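DNA repair protein RecN (Deinococcus radiodurans, PDB 4ABY) binds ATP through its SMC-like head domain, the part crystallised here, and may act in recombinational repair of damaged DNA. Local coordinates at residues 97-102 and 120-125; 115-120 and 139-144. All coordinates share one frame; numbering follows the deposited sequence.

Contact 1. Residues 97-102 and 120-125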
loop_
_atom_site.group_PDB
_atom_site.type_symbol
_atom_site.label_atom_id
_atom_site.label_comp_id
_atom_site.label_asym_id
_atom_site.label_seq_id
_atom_site.Cartn_x
_atom_site.Cartn_y
_atom_site.Cartn_z
ATOM N N GLU A 97 22.256 -21.110 2.816
ATOM C CA GLU A 97 22.449 -20.792 1.406
ATOM C C GLU A 97 23.316 -19.554 1.206
ATOM O O GLU A 97 23.479 -18.742 2.117
ATOM C CB GLU A 97 21.106 -20.633 0.688
ATOM C CG GLU A 97 20.238 -21.890 0.691
ATOM C CD GLU A 97 20.808 -23.016 -0.159
ATOM O OE1 GLU A 97 21.467 -22.725 -1.181
ATOM O OE2 GLU A 97 20.581 -24.195 0.194
ATOM N N LYS A 98 23.874 -19.424 0.007
ATOM C CA LYS A 98 24.840 -18.374 -0.284
ATOM C C LYS A 98 24.170 -17.132 -0.854
ATOM O O LYS A 98 24.667 -16.021 -0.678
ATOM C CB LYS A 98 25.915 -18.885 -1.250
ATOM C CG LYS A 98 25.356 -19.661 -2.444
ATOM C CD LYS A 98 26.434 -19.990 -3.479
ATOM C CE LYS A 98 25.922 -20.986 -4.512
ATOM N NZ LYS A 98 25.610 -22.309 -3.900
ATOM N N GLU A 99 23.047 -17.318 -1.538
ATOM C CA GLU A 99 22.354 -16.182 -2.133
ATOM C C GLU A 99 20.915 -16.485 -2.519
ATOM O O GLU A 99 20.575 -17.615 -2.857
ATOM C CB GLU A 99 23.117 -15.680 -3.352
ATOM C CG GLU A 99 23.007 -16.571 -4.565
ATOM C CD GLU A 99 23.787 -16.018 -5.733
ATOM O OE1 GLU A 99 24.860 -15.423 -5.493
ATOM O OE2 GLU A 99 23.332 -16.170 -6.887
ATOM N N LEU A 100 20.076 -15.455 -2.466
ATOM C CA LEU A 100 18.673 -15.591 -2.825
ATOM C C LEU A 100 18.348 -14.785 -4.074
ATOM O O LEU A 100 19.086 -13.877 -4.446
ATOM C CB LEU A 100 17.765 -15.168 -1.664
ATOM C CG LEU A 100 17.660 -13.704 -1.231
ATOM C CD1 LEU A 100 16.909 -12.860 -2.243
ATOM C CD2 LEU A 100 16.958 -13.639 0.108
ATOM N N LEU A 101 17.231 -15.121 -4.706
ATOM C CA LEU A 101 16.807 -14.450 -5.921
ATOM C C LEU A 101 15.298 -14.304 -5.929
ATOM O O LEU A 101 14.580 -15.240 -5.595
ATOM C CB LEU A 101 17.243 -15.256 -7.144
ATOM C CG LEU A 101 16.675 -14.791 -8.483
ATOM C CD1 LEU A 101 17.522 -13.673 -9.056
ATOM C CD2 LEU A 101 16.604 -15.956 -9.442
ATOM N N VAL A 102 14.817 -13.129 -6.316
ATOM C CA VAL A 102 13.385 -12.895 -6.420
ATOM C C VAL A 102 13.032 -12.323 -7.782
ATOM O O VAL A 102 13.362 -11.182 -8.081
ATOM C CB VAL A 102 12.898 -11.920 -5.346
ATOM C CG1 VAL A 102 11.398 -11.724 -5.459
ATOM C CG2 VAL A 102 13.274 -12.426 -3.962
ATOM N N ARG A 120 18.510 -9.806 -6.330
ATOM C CA ARG A 120 19.377 -10.882 -5.857
ATOM C C ARG A 120 20.207 -10.403 -4.682
ATOM O O ARG A 120 20.879 -9.381 -4.768
ATOM C CB ARG A 120 20.315 -11.352 -6.972
ATOM C CG ARG A 120 21.276 -12.451 -6.547
ATOM C CD ARG A 120 22.237 -12.829 -7.668
ATOM N NE ARG A 120 23.268 -11.813 -7.871
ATOM C CZ ARG A 120 24.417 -11.766 -7.197
ATOM N NH1 ARG A 120 24.686 -12.681 -6.274
ATOM N NH2 ARG A 120 25.298 -10.804 -7.442
ATOM N N LEU A 121 20.156 -11.135 -3.577
ATOM C CA LEU A 121 20.987 -10.812 -2.430
ATOM C C LEU A 121 22.055 -11.873 -2.253
ATOM O O LEU A 121 21.771 -13.065 -2.300
ATOM C CB LEU A 121 20.148 -10.697 -1.165
ATOM C CG LEU A 121 19.240 -9.475 -1.098
ATOM C CD1 LEU A 121 18.569 -9.421 0.258
ATOM C CD2 LEU A 121 20.039 -8.211 -1.354
ATOM N N SER A 122 23.290 -11.433 -2.057
ATOM C CA SER A 122 24.400 -12.358 -1.925
ATOM C C SER A 122 24.950 -12.324 -0.512
ATOM O O SER A 122 25.125 -11.256 0.070
ATOM C CB SER A 122 25.497 -12.012 -2.927
ATOM O OG SER A 122 26.614 -12.863 -2.763
ATOM N N SER A 123 25.215 -13.503 0.040
ATOM C CA SER A 123 25.765 -13.615 1.385
ATOM C C SER A 123 27.154 -12.995 1.443
ATOM O O SER A 123 27.675 -12.710 2.522
ATOM C CB SER A 123 25.825 -15.080 1.818
ATOM O OG SER A 123 26.428 -15.211 3.092
ATOM N N ALA A 124 27.716 -12.717 0.289
ATOM C CA ALA A 124 28.988 -12.043 0.206
ATOM C C ALA A 124 28.854 -10.652 0.781
ATOM O O ALA A 124 29.764 -10.152 1.417
ATOM C CB ALA A 124 29.445 -11.968 -1.206
ATOM N N GLY A 125 27.711 -10.025 0.540
ATOM C CA GLY A 125 27.450 -8.657 0.953
ATOM C C GLY A 125 26.934 -7.778 -0.172
ATOM O O GLY A 125 26.537 -6.653 0.054
#

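Contact 2. Residues 115-120 and 139-144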
loop_
_atom_site.group_PDB
_atom_site.type_symbol
_atom_site.label_atom_id
_atom_site.label_comp_id
_atom_site.label_asym_id
_atom_site.label_seq_id
_atom_site.Cartn_x
_atom_site.Cartn_y
_atom_site.Cartn_z
ATOM N N ASP A 115 7.267 -7.947 -19.061
ATOM C CA ASP A 115 8.017 -7.173 -18.077
ATOM C C ASP A 115 8.376 -7.991 -16.845
ATOM O O ASP A 115 7.526 -8.659 -16.258
ATOM C CB ASP A 115 7.232 -5.931 -17.652
ATOM C CG ASP A 115 7.029 -4.959 -18.790
ATOM O OD1 ASP A 115 6.189 -5.244 -19.667
ATOM O OD2 ASP A 115 7.715 -3.915 -18.811
ATOM N N SER A 116 9.641 -7.922 -16.450
ATOM C CA SER A 116 10.102 -8.593 -15.247
ATOM C C SER A 116 10.976 -7.664 -14.409
ATOM O O SER A 116 11.521 -6.679 -14.908
ATOM C CB SER A 116 10.865 -9.877 -15.604
ATOM O OG SER A 116 12.039 -9.603 -16.358
ATOM N N ALA A 117 11.082 -7.975 -13.125
ATOM C CA ALA A 117 11.998 -7.288 -12.230
ATOM C C ALA A 117 12.585 -8.345 -11.312
ATOM O O ALA A 117 11.928 -9.341 -11.011
ATOM C CB ALA A 117 11.269 -6.228 -11.426
ATOM N N SER A 118 13.821 -8.151 -10.879
ATOM C CA SER A 118 14.430 -9.114 -9.979
ATOM C C SER A 118 15.335 -8.451 -8.954
ATOM O O SER A 118 15.839 -7.347 -9.166
ATOM C CB SER A 118 15.205 -10.176 -10.758
ATOM O OG SER A 118 16.534 -9.759 -11.005
ATOM N N ARG A 119 15.526 -9.144 -7.838
ATOM C CA ARG A 119 16.402 -8.688 -6.777
ATOM C C ARG A 119 17.184 -9.890 -6.271
ATOM O O ARG A 119 16.595 -10.884 -5.860
ATOM C CB ARG A 119 15.573 -8.070 -5.651
ATOM C CG ARG A 119 16.381 -7.470 -4.514
ATOM C CD ARG A 119 17.181 -6.264 -4.964
ATOM N NE ARG A 119 17.684 -5.512 -3.819
ATOM C CZ ARG A 119 16.990 -4.568 -3.193
ATOM N NH1 ARG A 119 15.769 -4.257 -3.606
ATOM N NH2 ARG A 119 17.516 -3.929 -2.157
ATOM N N ARG A 120 18.510 -9.806 -6.330
ATOM C CA ARG A 120 19.377 -10.882 -5.857
ATOM C C ARG A 120 20.207 -10.403 -4.682
ATOM O O ARG A 120 20.879 -9.381 -4.768
ATOM C CB ARG A 120 20.315 -11.352 -6.972
ATOM C CG ARG A 120 21.276 -12.451 -6.547
ATOM C CD ARG A 120 22.237 -12.829 -7.668
ATOM N NE ARG A 120 23.268 -11.813 -7.871
ATOM C CZ ARG A 120 24.417 -11.766 -7.197
ATOM N NH1 ARG A 120 24.686 -12.681 -6.274
ATOM N NH2 ARG A 120 25.298 -10.804 -7.442
ATOM N N ARG A 139 17.821 2.219 -7.153
ATOM C CA ARG A 139 16.993 3.412 -7.262
ATOM C C ARG A 139 16.027 3.315 -8.450
ATOM O O ARG A 139 14.884 3.766 -8.372
ATOM C CB ARG A 139 17.884 4.652 -7.382
ATOM C CG ARG A 139 17.259 5.951 -6.891
ATOM C CD ARG A 139 16.930 6.864 -8.054
ATOM N NE ARG A 139 18.034 6.936 -9.007
ATOM C CZ ARG A 139 17.890 7.215 -10.300
ATOM N NH1 ARG A 139 16.682 7.447 -10.800
ATOM N NH2 ARG A 139 18.951 7.257 -11.096
ATOM N N GLU A 140 16.491 2.714 -9.544
ATOM C CA GLU A 140 15.673 2.555 -10.747
ATOM C C GLU A 140 14.656 1.432 -10.592
ATOM O O GLU A 140 13.557 1.496 -11.147
ATOM C CB GLU A 140 16.554 2.301 -11.968
ATOM C CG GLU A 140 17.592 3.381 -12.197
ATOM C CD GLU A 140 18.418 3.143 -13.438
ATOM O OE1 GLU A 140 17.863 3.222 -14.555
ATOM O OE2 GLU A 140 19.628 2.881 -13.295
ATOM N N LEU A 141 15.035 0.399 -9.844
ATOM C CA LEU A 141 14.116 -0.677 -9.508
ATOM C C LEU A 141 12.957 -0.100 -8.713
ATOM O O LEU A 141 11.802 -0.446 -8.942
ATOM C CB LEU A 141 14.831 -1.752 -8.686
ATOM C CG LEU A 141 14.034 -2.981 -8.239
ATOM C CD1 LEU A 141 13.448 -3.710 -9.432
ATOM C CD2 LEU A 141 14.915 -3.909 -7.431
ATOM N N GLN A 142 13.279 0.792 -7.784
ATOM C CA GLN A 142 12.270 1.434 -6.951
ATOM C C GLN A 142 11.296 2.251 -7.779
ATOM O O GLN A 142 10.084 2.128 -7.629
ATOM C CB GLN A 142 12.935 2.345 -5.930
ATOM C CG GLN A 142 13.729 1.616 -4.890
ATOM C CD GLN A 142 14.492 2.561 -4.001
ATOM O OE1 GLN A 142 15.184 2.135 -3.077
ATOM N NE2 GLN A 142 14.372 3.857 -4.273
ATOM N N GLU A 143 11.836 3.097 -8.647
ATOM C CA GLU A 143 11.007 3.975 -9.462
ATOM C C GLU A 143 10.105 3.178 -10.390
ATOM O O GLU A 143 8.974 3.581 -10.663
ATOM C CB GLU A 143 11.876 4.947 -10.262
ATOM C CG GLU A 143 12.742 5.841 -9.383
ATOM C CD GLU A 143 13.629 6.775 -10.180
ATOM O OE1 GLU A 143 13.880 6.488 -11.372
ATOM O OE2 GLU A 143 14.079 7.793 -9.612
ATOM N N TRP A 144 10.605 2.041 -10.866
ATOM C CA TRP A 144 9.840 1.212 -11.786
ATOM C C TRP A 144 8.798 0.382 -11.055
ATOM O O TRP A 144 7.636 0.349 -11.448
ATOM C CB TRP A 144 10.758 0.303 -12.604
ATOM C CG TRP A 144 10.004 -0.548 -13.583
ATOM C CD1 TRP A 144 9.727 -0.250 -14.885
ATOM C CD2 TRP A 144 9.411 -1.825 -13.329
ATOM N NE1 TRP A 144 9.006 -1.266 -15.459
ATOM C CE2 TRP A 144 8.798 -2.246 -14.525
ATOM C CE3 TRP A 144 9.344 -2.656 -12.206
ATOM C CZ2 TRP A 144 8.127 -3.462 -14.632
ATOM C CZ3 TRP A 144 8.675 -3.864 -12.313
ATOM C CH2 TRP A 144 8.075 -4.255 -13.517
#

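Contact 1. Residues 97-102 and 120-125
L100 and L121 form an antiparallel hydrogen-bonded pair where strands 99-102 and 120-122 run side by side, with axes 4.7 Å apart and N-to-C directions at 173°. The amide N of L100 gives to O of L121 at 2.9 Å, and N of L121 returns a bond to O of L100 at 3.1 Å. E99 with S122 and L101 with R120 are the flanking non-hydrogen-bonded pairs. One more bond, from N of S123 to O of K98 at 2.7 Å, carries the pairing just past the strand ends.

S123 is already inside a type I turn that runs from S122 to G125. OG of S122 accepts from N of A124, an ST turn.

The side chains separate onto two faces. E99, L101, S122 and R120 share one. There the E99 carboxylate reaches across to the diagonal neighbour R120, and OE1 of E99 lies 2.9 Å from NH1 of R120 in a salt bridge. Its hydrogen bond is weak, bent to 117° at the hydrogen. OE1 lies near the guanidinium plane, at its edge, and the two flat groups are turned 40° apart. CD of R120 also lies near the carboxylate, 3.6 Å from OE2 of E99. CD1 of L101 rests near CB of R120.

L100 and L121 occupy the other face. They lie side by side and point the same way, CG of L100 being 3.9 Å from CB of L121. Both also touch L82 of helix 69-83, whose first turns carry part of the predicted ATP-binding site. The paired strands belong to a beta hairpin, 99-105 with 116-122, within the antiparallel sheet of an ABC-type ATPase head.

Contact 2. Residues 115-120 and 139-144
W144 brings the six-membered part of its indole against A117, with CZ3 of W144 3.6 Å from CB of A117. The methyl approaches the ring obliquely. CZ2 of W144 lies 4.0 Å from CB of D115, which sits at the ring edge, near its plane. W144 leaves the helix toward the strand, with CG anti to the backbone N (chi1 -179°). W106 meets the indole edge-to-face.

L141, one helical turn earlier, supplies the second apolar contact. CD1 of L141 stands 3.9 Å from CB of A117, so this small side chain is touched by both helix residues. The other methyl, CD2 of L141, is 4.0 Å from O of S118.

This is a helix packed on a face of an antiparallel sheet. Helix 139-144 passes strand 116-120 with axes 10.0 Å apart and directions at 139°. L141 and W144 also touch L131 of the neighbouring strand 127-131. No hydrogen bond joins the two segments.

R119 borders the apolar patch. The bend at chi2 (66°) places CD of R119 4.1 Å from CD2 of L141. NH1 of R119 is 3.9 Å from CD2 of L141, in an oblique approach. The polar end is held elsewhere: NH2 gives a hydrogen bond to O of G86, and NH1 a weak one to O of L82 near the end of helix 69-83.

From the N terminus, the chain first passes strand 42-48 and then helix 69-83, with the predicted ATP-binding residues at its start. Segment 97-102 then enters strand 99-105. The chain returns along strand 116-122, and contact 1 closes that hairpin. Contact 2 opens at 115-120 on the returning strand, before contact 1 has closed. It ends at helix 138-145, after strands 127-131 and 134-136. The two contacts therefore cross rather than nest. They share R120, and N of V102 probably hydrogen-bonds to O of R119 between them. Contact 1 ties neighbouring strands within the antiparallel sheet. Contact 2 ties the same sheet to the helix that follows its last strand.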